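Local atomic coordinates of universal stress protein (Archaeoglobus fulgidus, PDB entry 3LOQ), a protein that binds adenosine monophosphate and belongs to the universal stress protein A family, its precise cellular role being unknown. Residues A[115-120]-A[147-152]. Sequence-based numbering, arbitrary orientation.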
loop_
_atom_site.group_PDB
_atom_site.type_symbol
_atom_site.label_atom_id
_atom_site.label_comp_id
_atom_site.label_asym_id
_atom_site.label_seq_id
_atom_site.Cartn_x
_atom_site.Cartn_y
_atom_site.Cartn_z
ATOM N N VAL A 115 13.937 4.893 -7.267
ATOM C CA VAL A 115 13.786 5.691 -8.475
ATOM C C VAL A 115 13.161 4.882 -9.602
ATOM O O VAL A 115 12.265 5.352 -10.287
ATOM C CB VAL A 115 15.140 6.238 -8.952
ATOM C CG1 VAL A 115 15.005 6.886 -10.334
ATOM C CG2 VAL A 115 15.681 7.227 -7.936
ATOM N N GLU A 116 13.626 3.656 -9.797
ATOM C CA GLU A 116 13.097 2.848 -10.894
ATOM C C GLU A 116 11.642 2.429 -10.671
ATOM O O GLU A 116 10.867 2.333 -11.623
ATOM C CB GLU A 116 13.990 1.638 -11.184
ATOM C CG GLU A 116 15.411 2.000 -11.629
ATOM C CD GLU A 116 15.448 2.957 -12.820
ATOM O OE1 GLU A 116 14.537 2.902 -13.677
ATOM O OE2 GLU A 116 16.396 3.768 -12.898
ATOM N N ILE A 117 11.271 2.190 -9.417
ATOM C CA ILE A 117 9.903 1.820 -9.125
ATOM C C ILE A 117 8.995 3.004 -9.416
ATOM O O ILE A 117 8.005 2.870 -10.127
ATOM C CB ILE A 117 9.706 1.317 -7.666
ATOM C CG1 ILE A 117 10.346 -0.077 -7.491
ATOM C CG2 ILE A 117 8.208 1.253 -7.348
ATOM C CD1 ILE A 117 10.656 -0.497 -6.047
ATOM N N ILE A 118 9.338 4.167 -8.871
ATOM C CA ILE A 118 8.529 5.355 -9.094
ATOM C C ILE A 118 8.437 5.640 -10.595
ATOM O O ILE A 118 7.376 5.958 -11.114
ATOM C CB ILE A 118 9.123 6.585 -8.396
ATOM C CG1 ILE A 118 9.119 6.397 -6.883
ATOM C CG2 ILE A 118 8.326 7.840 -8.768
ATOM C CD1 ILE A 118 7.753 6.368 -6.326
ATOM N N LYS A 119 9.563 5.524 -11.283
ATOM C CA LYS A 119 9.610 5.798 -12.714
ATOM C C LYS A 119 8.582 4.942 -13.450
ATOM O O LYS A 119 7.758 5.466 -14.215
ATOM C CB LYS A 119 11.023 5.551 -13.253
ATOM C CG LYS A 119 11.237 5.947 -14.698
ATOM C CD LYS A 119 12.655 5.592 -15.148
ATOM C CE LYS A 119 12.791 5.507 -16.675
ATOM N NZ LYS A 119 14.002 4.714 -17.080
ATOM N N ALA A 120 8.629 3.635 -13.189
ATOM C CA ALA A 120 7.714 2.658 -13.783
ATOM C C ALA A 120 6.259 2.882 -13.402
ATOM O O ALA A 120 5.354 2.532 -14.159
ATOM C CB ALA A 120 8.137 1.209 -13.387
ATOM N N GLU A 147 9.774 2.735 2.144
ATOM C CA GLU A 147 9.631 4.126 2.581
ATOM C C GLU A 147 9.956 5.127 1.468
ATOM O O GLU A 147 9.267 6.134 1.312
ATOM C CB GLU A 147 10.450 4.414 3.842
ATOM C CG GLU A 147 9.809 3.853 5.113
ATOM C CD GLU A 147 8.441 4.461 5.426
ATOM O OE1 GLU A 147 8.362 5.710 5.539
ATOM O OE2 GLU A 147 7.451 3.688 5.576
ATOM N N GLY A 148 11.001 4.850 0.695
ATOM C CA GLY A 148 11.342 5.682 -0.448
ATOM C C GLY A 148 10.165 5.794 -1.415
ATOM O O GLY A 148 9.773 6.894 -1.788
ATOM N N VAL A 149 9.611 4.654 -1.821
ATOM C CA VAL A 149 8.466 4.621 -2.726
ATOM C C VAL A 149 7.283 5.371 -2.114
ATOM O O VAL A 149 6.647 6.189 -2.779
ATOM C CB VAL A 149 8.048 3.157 -3.072
ATOM C CG1 VAL A 149 6.722 3.109 -3.876
ATOM C CG2 VAL A 149 9.138 2.482 -3.843
ATOM N N LEU A 150 7.009 5.104 -0.840
ATOM C CA LEU A 150 5.888 5.728 -0.154
ATOM C C LEU A 150 6.063 7.227 -0.134
ATOM O O LEU A 150 5.095 7.981 -0.201
ATOM C CB LEU A 150 5.785 5.219 1.281
ATOM C CG LEU A 150 4.969 3.944 1.459
ATOM C CD1 LEU A 150 5.360 3.225 2.750
ATOM C CD2 LEU A 150 3.482 4.261 1.435
ATOM N N HIS A 151 7.308 7.665 -0.032
ATOM C CA HIS A 151 7.564 9.094 0.050
ATOM C C HIS A 151 7.322 9.817 -1.282
ATOM O O HIS A 151 6.776 10.910 -1.298
ATOM C CB HIS A 151 8.988 9.375 0.529
ATOM C CG HIS A 151 9.200 10.801 0.909
ATOM N ND1 HIS A 151 9.933 11.673 0.130
ATOM C CD2 HIS A 151 8.732 11.524 1.952
ATOM C CE1 HIS A 151 9.935 12.868 0.702
ATOM N NE2 HIS A 151 9.213 12.803 1.809
ATOM N N ASP A 152 7.716 9.231 -2.407
ATOM C CA ASP A 152 7.627 10.013 -3.646
ATOM C C ASP A 152 6.550 9.565 -4.620
ATOM O O ASP A 152 6.338 10.219 -5.622
ATOM C CB ASP A 152 8.976 10.052 -4.367
ATOM C CG ASP A 152 10.110 10.441 -3.447
ATOM O OD1 ASP A 152 9.957 11.469 -2.748
ATOM O OD2 ASP A 152 11.137 9.713 -3.417
#
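Helix segments 115-120 and 147-152 come closest at I118 and V149, whose CA atoms are 6.4 Å apart, in an arrangement belonging to the nucleotide-binding alpha/beta fold of universal stress proteins. The segments run roughly the same way, with axes 9.5 Å apart at closest approach and crossing at -41°. Such packing is a worked example of how a few branched aliphatic side chains can join two helices that lie on the same parallel strands. On the sheet side, CG2 of the buried V149 rests against CG2 of the buried I117 at 3.8 Å and also meets CD1 of the same isoleucine, the two side chains crossing at about a right angle. Both side chains also touch I127 of strand 126-130, and I117 touches the bound AMP, linking the helix pair to the nucleotide pocket. Further out, CG1 of I118 stands anti to the carbonyl carbon (chi1 -64°), and a further bend at chi2 brings CD1 of I118 to 4.2 Å from CG1 of V149. In the last turn of helix 145-152, the exposed D152 takes a bent hydrogen bond (138°) from H151 ND1, its OD1 tilted from the imidazole plane. The same I118 CD1 ends 3.7 Å from the backbone O of V149 and 3.8 Å from C of D152.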